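Local coordinates for protein heme oxygenase (Chlamydomonas reinhardtii, PDB 4RAJ) that catalyses, as a heme oxygenase, probably the oxidative cleavage of heme to biliverdin with release of iron and carbon monoxide, and is seen here without heme, at residues 30-33 and 34-38; 186-189 and 190-194; 212-215 and 216-220. All blocks are in the same frame, centred on the assembly; numbering follows the deposited sequence.

Contact 1 of 3, residues 30-33 and 34-38; sequences KIHN and VSNSL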
ATOM      1  N   LYS A  30      -0.974  18.011   3.470  1.00 32.05           N
ATOM      2  CA  LYS A  30       0.119  18.602   2.702  1.00 34.14           C
ATOM      3  C   LYS A  30       1.041  17.564   2.036  1.00 42.93           C
ATOM      4  O   LYS A  30       1.464  17.749   0.894  1.00 37.72           O
ATOM      5  CB  LYS A  30       0.948  19.533   3.590  1.00 37.11           C
ATOM      6  CG  LYS A  30       0.339  20.917   3.770  1.00 42.39           C
ATOM      7  CD  LYS A  30       1.345  21.889   4.382  1.00 59.67           C
ATOM      8  CE  LYS A  30       1.656  21.538   5.833  1.00 69.36           C
ATOM      9  NZ  LYS A  30       2.140  22.714   6.614  1.00 71.76           N
ATOM     10  N   ILE A  31       1.362  16.488   2.745  1.00 30.52           N
ATOM     11  CA  ILE A  31       2.241  15.471   2.182  1.00 25.99           C
ATOM     12  C   ILE A  31       1.461  14.614   1.172  1.00 31.54           C
ATOM     13  O   ILE A  31       2.046  14.083   0.230  1.00 30.06           O
ATOM     14  CB  ILE A  31       2.884  14.587   3.294  1.00 26.68           C
ATOM     15  CG1 ILE A  31       4.050  13.765   2.737  1.00 26.10           C
ATOM     16  CG2 ILE A  31       1.846  13.715   3.992  1.00 26.82           C
ATOM     17  CD1 ILE A  31       5.160  14.617   2.172  1.00 25.22           C
ATOM     18  N   HIS A  32       0.145  14.511   1.346  1.00 32.63           N
ATOM     19  CA  HIS A  32      -0.695  13.802   0.375  1.00 37.96           C
ATOM     20  C   HIS A  32      -0.664  14.546  -0.955  1.00 31.86           C
ATOM     21  O   HIS A  32      -0.489  13.939  -2.002  1.00 35.67           O
ATOM     22  CB  HIS A  32      -2.136  13.659   0.875  1.00 42.44           C
ATOM     23  CG  HIS A  32      -2.874  12.495   0.283  1.00 62.87           C
ATOM     24  ND1 HIS A  32      -2.442  11.833  -0.847  1.00 71.05           N
ATOM     25  CD2 HIS A  32      -4.019  11.878   0.664  1.00 66.06           C
ATOM     26  CE1 HIS A  32      -3.288  10.859  -1.135  1.00 69.00           C
ATOM     27  NE2 HIS A  32      -4.254  10.865  -0.234  1.00 66.00           N
ATOM     28  N   ASN A  33      -0.803  15.868  -0.911  1.00 34.48           N
ATOM     29  CA  ASN A  33      -0.691  16.674  -2.126  1.00 42.78           C
ATOM     30  C   ASN A  33       0.685  16.552  -2.776  1.00 37.85           C
ATOM     31  O   ASN A  33       0.797  16.469  -3.997  1.00 40.07           O
ATOM     32  CB  ASN A  33      -1.000  18.139  -1.831  1.00 39.61           C
ATOM     33  CG  ASN A  33      -2.419  18.342  -1.348  1.00 53.68           C
ATOM     34  OD1 ASN A  33      -3.260  17.454  -1.487  1.00 60.01           O
ATOM     35  ND2 ASN A  33      -2.695  19.511  -0.771  1.00 57.53           N
ATOM     36  N   VAL A  34       1.733  16.532  -1.962  1.00 28.16           N
ATOM     37  CA  VAL A  34       3.076  16.291  -2.481  1.00 25.63           C
ATOM     38  C   VAL A  34       3.156  14.925  -3.188  1.00 34.12           C
ATOM     39  O   VAL A  34       3.706  14.798  -4.290  1.00 34.38           O
ATOM     40  CB  VAL A  34       4.125  16.344  -1.362  1.00 29.75           C
ATOM     41  CG1 VAL A  34       5.456  15.808  -1.861  1.00 28.98           C
ATOM     42  CG2 VAL A  34       4.278  17.778  -0.834  1.00 26.35           C
ATOM     43  N   SER A  35       2.602  13.903  -2.553  1.00 25.31           N
ATOM     44  CA  SER A  35       2.638  12.554  -3.121  1.00 26.62           C
ATOM     45  C   SER A  35       1.908  12.457  -4.462  1.00 34.37           C
ATOM     46  O   SER A  35       2.402  11.885  -5.430  1.00 30.31           O
ATOM     47  CB  SER A  35       2.016  11.578  -2.138  1.00 26.84           C
ATOM     48  OG  SER A  35       2.874  11.342  -1.057  1.00 36.70           O
ATOM     49  N   ASN A  36       0.700  12.990  -4.459  1.00 32.87           N
ATOM     50  CA  ASN A  36      -0.137  13.212  -5.632  1.00 35.03           C
ATOM     51  C   ASN A  36       0.616  13.789  -6.848  1.00 37.64           C
ATOM     52  O   ASN A  36       0.550  13.266  -7.965  1.00 29.71           O
ATOM     53  CB  ASN A  36      -1.246  14.129  -5.127  1.00 48.79           C
ATOM     54  CG  ASN A  36      -2.435  13.371  -4.579  1.00 56.88           C
ATOM     55  OD1 ASN A  36      -2.424  12.950  -3.408  1.00 69.81           O
ATOM     56  ND2 ASN A  36      -3.561  13.480  -5.295  1.00 70.61           N
ATOM     57  N   SER A  37       1.370  14.858  -6.630  1.00 31.79           N
ATOM     58  CA  SER A  37       2.166  15.450  -7.717  1.00 40.38           C
ATOM     59  C   SER A  37       3.258  14.484  -8.171  1.00 26.99           C
ATOM     60  O   SER A  37       3.465  14.286  -9.369  1.00 31.48           O
ATOM     61  CB  SER A  37       2.804  16.794  -7.289  1.00 43.18           C
ATOM     62  OG  SER A  37       1.822  17.810  -7.148  1.00 54.65           O
ATOM     63  N   LEU A  38       3.926  13.864  -7.204  1.00 26.66           N
ATOM     64  CA  LEU A  38       4.993  12.897  -7.467  1.00 23.15           C
ATOM     65  C   LEU A  38       4.488  11.761  -8.341  1.00 21.72           C
ATOM     66  O   LEU A  38       5.097  11.418  -9.357  1.00 25.63           O
ATOM     67  CB  LEU A  38       5.515  12.316  -6.155  1.00 29.20           C
ATOM     68  CG  LEU A  38       7.000  12.120  -5.906  1.00 45.15           C
ATOM     69  CD1 LEU A  38       7.719  13.452  -6.052  1.00 40.36           C
ATOM     70  CD2 LEU A  38       7.197  11.553  -4.504  1.00 45.46           C
TER

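Contact 2 of 3, residues 186-189 and 190-194; sequences TLRS and AFKKQ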
ATOM      1  N   THR A 186     -16.817  -1.529   0.451  1.00 28.76           N
ATOM      2  CA  THR A 186     -17.152  -2.171   1.720  1.00 28.05           C
ATOM      3  C   THR A 186     -15.900  -2.387   2.569  1.00 30.42           C
ATOM      4  O   THR A 186     -15.910  -2.123   3.775  1.00 26.42           O
ATOM      5  CB  THR A 186     -17.889  -3.516   1.494  1.00 26.47           C
ATOM      6  OG1 THR A 186     -19.145  -3.266   0.853  1.00 27.24           O
ATOM      7  CG2 THR A 186     -18.147  -4.236   2.818  1.00 26.90           C
ATOM      8  N   LEU A 187     -14.817  -2.844   1.943  1.00 24.26           N
ATOM      9  CA  LEU A 187     -13.579  -3.117   2.680  1.00 23.29           C
ATOM     10  C   LEU A 187     -13.039  -1.850   3.313  1.00 25.88           C
ATOM     11  O   LEU A 187     -12.610  -1.828   4.470  1.00 27.29           O
ATOM     12  CB  LEU A 187     -12.520  -3.720   1.758  1.00 26.78           C
ATOM     13  CG  LEU A 187     -12.832  -5.138   1.272  1.00 23.90           C
ATOM     14  CD1 LEU A 187     -11.984  -5.457   0.048  1.00 27.71           C
ATOM     15  CD2 LEU A 187     -12.550  -6.123   2.388  1.00 24.93           C
ATOM     16  N   ARG A 188     -13.078  -0.776   2.545  1.00 25.40           N
ATOM     17  CA  ARG A 188     -12.541   0.485   3.022  1.00 24.46           C
ATOM     18  C   ARG A 188     -13.386   1.051   4.170  1.00 26.36           C
ATOM     19  O   ARG A 188     -12.829   1.473   5.184  1.00 31.84           O
ATOM     20  CB  ARG A 188     -12.415   1.468   1.861  1.00 27.20           C
ATOM     21  CG  ARG A 188     -12.535   2.902   2.246  1.00 45.89           C
ATOM     22  CD  ARG A 188     -11.894   3.817   1.218  1.00 60.02           C
ATOM     23  NE  ARG A 188     -11.281   4.932   1.933  1.00 72.12           N
ATOM     24  CZ  ARG A 188     -10.531   5.875   1.383  1.00 82.99           C
ATOM     25  NH1 ARG A 188     -10.322   5.853   0.089  1.00 88.50           N
ATOM     26  NH2 ARG A 188     -10.008   6.851   2.120  1.00 84.35           N
ATOM     27  N   SER A 189     -14.713   1.041   4.036  1.00 29.43           N
ATOM     28  CA  SER A 189     -15.566   1.634   5.065  1.00 31.49           C
ATOM     29  C   SER A 189     -15.539   0.797   6.351  1.00 31.94           C
ATOM     30  O   SER A 189     -15.557   1.345   7.455  1.00 30.90           O
ATOM     31  CB  SER A 189     -17.005   1.792   4.569  1.00 35.12           C
ATOM     32  OG  SER A 189     -17.632   0.533   4.423  1.00 47.33           O
ATOM     33  N   ALA A 190     -15.487  -0.526   6.201  1.00 31.50           N
ATOM     34  CA  ALA A 190     -15.433  -1.425   7.355  1.00 30.09           C
ATOM     35  C   ALA A 190     -14.148  -1.226   8.153  1.00 30.37           C
ATOM     36  O   ALA A 190     -14.156  -1.222   9.385  1.00 31.52           O
ATOM     37  CB  ALA A 190     -15.558  -2.880   6.908  1.00 30.08           C
ATOM     38  N   PHE A 191     -13.030  -1.094   7.453  1.00 27.37           N
ATOM     39  CA  PHE A 191     -11.768  -0.859   8.145  1.00 26.28           C
ATOM     40  C   PHE A 191     -11.791   0.497   8.841  1.00 26.54           C
ATOM     41  O   PHE A 191     -11.365   0.611   9.986  1.00 31.09           O
ATOM     42  CB  PHE A 191     -10.578  -0.931   7.197  1.00 25.99           C
ATOM     43  CG  PHE A 191      -9.266  -0.758   7.900  1.00 27.44           C
ATOM     44  CD1 PHE A 191      -8.716   0.508   8.081  1.00 27.03           C
ATOM     45  CD2 PHE A 191      -8.617  -1.856   8.452  1.00 29.73           C
ATOM     46  CE1 PHE A 191      -7.517   0.675   8.770  1.00 26.54           C
ATOM     47  CE2 PHE A 191      -7.422  -1.692   9.150  1.00 25.05           C
ATOM     48  CZ  PHE A 191      -6.872  -0.427   9.298  1.00 26.99           C
ATOM     49  N   LYS A 192     -12.271   1.523   8.145  1.00 31.17           N
ATOM     50  CA  LYS A 192     -12.333   2.860   8.732  1.00 35.44           C
ATOM     51  C   LYS A 192     -13.146   2.881  10.016  1.00 39.14           C
ATOM     52  O   LYS A 192     -12.724   3.443  11.019  1.00 37.63           O
ATOM     53  CB  LYS A 192     -12.944   3.870   7.767  1.00 36.88           C
ATOM     54  CG  LYS A 192     -11.993   4.493   6.800  1.00 36.97           C
ATOM     55  CD  LYS A 192     -12.526   5.868   6.473  1.00 50.87           C
ATOM     56  CE  LYS A 192     -11.660   6.582   5.475  1.00 66.86           C
ATOM     57  NZ  LYS A 192     -12.176   6.331   4.104  1.00 70.96           N
ATOM     58  N   LYS A 193     -14.324   2.279   9.967  1.00 42.09           N
ATOM     59  CA  LYS A 193     -15.214   2.252  11.122  1.00 41.09           C
ATOM     60  C   LYS A 193     -14.553   1.593  12.322  1.00 39.83           C
ATOM     61  O   LYS A 193     -14.576   2.131  13.430  1.00 40.49           O
ATOM     62  CB  LYS A 193     -16.513   1.524  10.768  1.00 36.60           C
ATOM     63  CG  LYS A 193     -17.512   1.418  11.910  1.00 50.42           C
ATOM     64  CD  LYS A 193     -18.931   1.288  11.364  1.00 60.75           C
ATOM     65  CE  LYS A 193     -19.923   1.005  12.470  1.00 63.21           C
ATOM     66  NZ  LYS A 193     -19.602  -0.288  13.127  1.00 68.30           N
ATOM     67  N   GLN A 194     -13.944   0.435  12.100  1.00 31.97           N
ATOM     68  CA  GLN A 194     -13.268  -0.254  13.189  1.00 34.47           C
ATOM     69  C   GLN A 194     -12.011   0.482  13.647  1.00 34.44           C
ATOM     70  O   GLN A 194     -11.733   0.532  14.840  1.00 32.09           O
ATOM     71  CB  GLN A 194     -12.901  -1.678  12.796  1.00 36.80           C
ATOM     72  CG  GLN A 194     -12.251  -2.441  13.939  1.00 45.11           C
ATOM     73  CD  GLN A 194     -12.192  -3.929  13.694  1.00 47.18           C
ATOM     74  OE1 GLN A 194     -12.452  -4.399  12.585  1.00 56.92           O
ATOM     75  NE2 GLN A 194     -11.858  -4.684  14.733  1.00 47.63           N
TER

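Contact 3 of 3, residues 212-215 and 216-220; sequences SEHL and AAFGH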
ATOM      1  N   SER A 212       1.815   9.517  13.661  1.00 22.09           N
ATOM      2  CA  SER A 212       3.185   9.569  13.178  1.00 24.21           C
ATOM      3  C   SER A 212       3.445   8.497  12.126  1.00 23.98           C
ATOM      4  O   SER A 212       4.115   8.755  11.142  1.00 21.80           O
ATOM      5  CB  SER A 212       4.172   9.418  14.330  1.00 29.95           C
ATOM      6  OG  SER A 212       4.123  10.553  15.170  1.00 28.61           O
ATOM      7  N   GLU A 213       2.914   7.298  12.332  1.00 23.16           N
ATOM      8  CA  GLU A 213       3.181   6.215  11.403  1.00 22.67           C
ATOM      9  C   GLU A 213       2.443   6.422  10.078  1.00 28.82           C
ATOM     10  O   GLU A 213       2.946   6.036   9.032  1.00 23.30           O
ATOM     11  CB  GLU A 213       2.816   4.870  12.029  1.00 19.69           C
ATOM     12  CG  GLU A 213       3.820   4.451  13.110  1.00 25.86           C
ATOM     13  CD  GLU A 213       5.237   4.309  12.575  1.00 30.64           C
ATOM     14  OE1 GLU A 213       5.417   3.765  11.458  1.00 26.57           O
ATOM     15  OE2 GLU A 213       6.176   4.751  13.274  1.00 31.55           O
ATOM     16  N   HIS A 214       1.260   7.034  10.141  1.00 27.66           N
ATOM     17  CA  HIS A 214       0.491   7.437   8.955  1.00 27.02           C
ATOM     18  C   HIS A 214       1.332   8.395   8.085  1.00 27.18           C
ATOM     19  O   HIS A 214       1.462   8.204   6.879  1.00 22.30           O
ATOM     20  CB  HIS A 214      -0.830   8.085   9.411  1.00 25.23           C
ATOM     21  CG  HIS A 214      -1.653   8.700   8.317  1.00 30.39           C
ATOM     22  ND1 HIS A 214      -2.195   7.968   7.282  1.00 28.36           N
ATOM     23  CD2 HIS A 214      -2.068   9.978   8.134  1.00 28.44           C
ATOM     24  CE1 HIS A 214      -2.900   8.771   6.501  1.00 25.45           C
ATOM     25  NE2 HIS A 214      -2.829   9.997   6.989  1.00 28.36           N
ATOM     26  N   LEU A 215       1.917   9.417   8.706  1.00 21.88           N
ATOM     27  CA  LEU A 215       2.770  10.349   7.972  1.00 21.43           C
ATOM     28  C   LEU A 215       4.002   9.630   7.425  1.00 21.15           C
ATOM     29  O   LEU A 215       4.478   9.934   6.329  1.00 26.27           O
ATOM     30  CB  LEU A 215       3.196  11.516   8.877  1.00 24.10           C
ATOM     31  CG  LEU A 215       2.062  12.392   9.398  1.00 27.54           C
ATOM     32  CD1 LEU A 215       2.620  13.414  10.395  1.00 22.31           C
ATOM     33  CD2 LEU A 215       1.347  13.084   8.244  1.00 27.28           C
ATOM     34  N   ALA A 216       4.530   8.685   8.204  1.00 24.66           N
ATOM     35  CA  ALA A 216       5.752   7.978   7.812  1.00 25.97           C
ATOM     36  C   ALA A 216       5.518   7.144   6.558  1.00 24.90           C
ATOM     37  O   ALA A 216       6.421   6.994   5.733  1.00 23.53           O
ATOM     38  CB  ALA A 216       6.261   7.082   8.945  1.00 21.17           C
ATOM     39  N   ALA A 217       4.311   6.603   6.418  1.00 20.25           N
ATOM     40  CA  ALA A 217       3.993   5.797   5.238  1.00 19.48           C
ATOM     41  C   ALA A 217       4.063   6.653   3.982  1.00 21.65           C
ATOM     42  O   ALA A 217       4.606   6.219   2.966  1.00 23.35           O
ATOM     43  CB  ALA A 217       2.618   5.148   5.382  1.00 20.28           C
ATOM     44  N   PHE A 218       3.537   7.876   4.043  1.00 24.55           N
ATOM     45  CA  PHE A 218       3.686   8.803   2.916  1.00 23.72           C
ATOM     46  C   PHE A 218       5.162   9.078   2.653  1.00 22.34           C
ATOM     47  O   PHE A 218       5.620   9.077   1.510  1.00 23.05           O
ATOM     48  CB  PHE A 218       2.962  10.128   3.172  1.00 24.08           C
ATOM     49  CG  PHE A 218       1.482  10.061   2.983  1.00 25.79           C
ATOM     50  CD1 PHE A 218       0.921  10.273   1.729  1.00 31.08           C
ATOM     51  CD2 PHE A 218       0.640   9.805   4.055  1.00 22.95           C
ATOM     52  CE1 PHE A 218      -0.452  10.221   1.546  1.00 31.46           C
ATOM     53  CE2 PHE A 218      -0.735   9.747   3.879  1.00 32.37           C
ATOM     54  CZ  PHE A 218      -1.279   9.951   2.622  1.00 35.37           C
ATOM     55  N   GLY A 219       5.902   9.332   3.724  1.00 20.25           N
ATOM     56  CA  GLY A 219       7.314   9.644   3.596  1.00 21.98           C
ATOM     57  C   GLY A 219       8.096   8.524   2.933  1.00 20.59           C
ATOM     58  O   GLY A 219       8.915   8.769   2.028  1.00 21.93           O
ATOM     59  N   HIS A 220       7.844   7.295   3.383  1.00 18.73           N
ATOM     60  CA  HIS A 220       8.506   6.130   2.811  1.00 20.22           C
ATOM     61  C   HIS A 220       8.126   5.963   1.342  1.00 18.31           C
ATOM     62  O   HIS A 220       8.979   5.691   0.495  1.00 20.36           O
ATOM     63  CB  HIS A 220       8.152   4.873   3.603  1.00 20.26           C
ATOM     64  CG  HIS A 220       8.898   4.742   4.896  1.00 23.99           C
ATOM     65  ND1 HIS A 220      10.248   4.461   4.947  1.00 25.38           N
ATOM     66  CD2 HIS A 220       8.483   4.842   6.183  1.00 24.77           C
ATOM     67  CE1 HIS A 220      10.634   4.405   6.211  1.00 26.21           C
ATOM     68  NE2 HIS A 220       9.581   4.626   6.982  1.00 26.68           N
TER

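Contact 1 of 3, residues 30-33 and 34-38
H32 and N36, one turn apart in helix 29-47, bring imidazole and amide together, their planes 63° apart. The N36 amide comes at the ring obliquely and also lies by the H32 carbonyl, with CG of N36 3.3 Å from O of H32; the flips of both the amide and the imidazole are doubtful as modelled. A smaller apolar contact runs alongside: with CG1 of I31 anti to the backbone N (chi1 -166°), its CD1 reaches CB of V34 at 4.1 Å.

Backbone bonds set this spacing. N36 N donates to H32 O at 2.9 Å, almost straight (174°), and S35 N to I31 O at 2.8 Å. Farther out, helix 204-227 covers this side: F218 meets I31, S35 and the H32 ring, and OG of S35 is hydrogen-bonded to OD1 of N222.

An alanine in place of N36 would remove the amide lying beside the ring and would probably let the imidazole turn more freely. H32 probably corresponds to the histidine that ligates the heme iron in other heme oxygenases. A polar amide beside its imidazole could help hold the ring's rotation, with F218 packing on the same ring, though the polar pairing itself stays undecided.

Contact 2 of 3, residues 186-189 and 190-194
Four successive i to i+4 backbone bonds, from A190 N to T186 O (2.9 Å) through K193 N to S189 O (3.0 Å), with N-H...O angles of 160° to 164°, show regular alpha-helix across 186-194. On this frame R188 and K192 lie side by side and point the same way. K192 starts with CG anti to its carbonyl carbon and beside the backbone N, then bends at its last torsion (chi4 93°), which swings the ammonium to the edge of the guanidinium, near its plane. There NZ of K192 stands 2.7 Å from NE of R188 and 3.0 Å from its NH2. These are donors facing donors, so no bond joins them; two full positive charges this close would probably repel, and the modelled end of the lysine is doubtful. The aliphatic part is more ordinary, CG of K192 lying 3.5 Å from O of R188.

Helix 184-200 belongs to the all-helical heme oxygenase fold and packs against helix 140-151, probably the first half of the family's distal helix. R188 touches S153, in the short break after that helix, and K192 rests on L149.

The inward face is carried by F191, whose CB lies 3.5 Å from O of L187. Its ring leads away from the preceding turn into V144, Y145 and L149, meeting the rings of F85 and F195 as well.

Contact 3 of 3, residues 212-215 and 216-220
The chain from S212 to H220 is one run of helix 204-227, and its backbone bonds vary in quality. A216 N reaches S212 O at 3.0 Å with a bent N-H...O angle of 145°. A217 N donates to E213 O and has a second, weak bond to H214 O at 3.3 Å. One turn further along from L215, G219 N meets L215 O at 3.0 Å.

The side-chain contact is a T-shaped (edge-to-face) pair of H214 and F218, ring centres 5.3 Å apart and planes at 89°. F218 supplies the edge and H214 the face: CE2 of F218 comes to 3.5 Å from CE1 of H214. The first torsions make this possible. H214 has CG anti to the backbone N (chi1 173°), which sends its ring along the helix toward the next turn, where F218 lies beside it pointing the same way. F218 has CG anti to its carbonyl carbon, beside the backbone N, which leans its ring back toward H214. The phenyl edge also meets the backbone, CD2 of F218 lying 3.3 Å from O of H214.

Both imidazole nitrogens of H214 are held from outside, ND1 by OG1 of T146 and NE2 by OG of S28, which fixes the rotation of the ring and hence the face offered to F218. On the flank of E213, OE1 accepts hydrogen bonds from NE2 of H143 and of H128, tying this helix to helices 140-151 and 120-135.

F218 and T146 line a pocket that probably takes heme in the family and here holds a polyether, probably from the crystallisation liquor. A histidine with both nitrogens hydrogen-bonded thus backs the phenyl that F218 contributes to the pocket: its polar atoms are satisfied by hydroxyls, while its face steadies the phenyl by an aromatic contact.

In the fold
From the N terminus, contact 1 comes first in helix 29-47, then contact 2 in helix 184-200 and contact 3 in helix 204-227. Each spans successive turns of one helix, so none closes a loop; they stand in series and neither nest nor cross. Contacts 1 and 3 touch through F218, whose CG is 3.8 Å from CG2 of I31, so helices 29-47 and 204-227 meet at the polyether site that S35 and F218 share. Contact 2 stands apart, its centre 24 Å from that of contact 1 and 20 Å from that of contact 3. Helix 140-151 bridges the gap: its Y145 meets both F191 and H214.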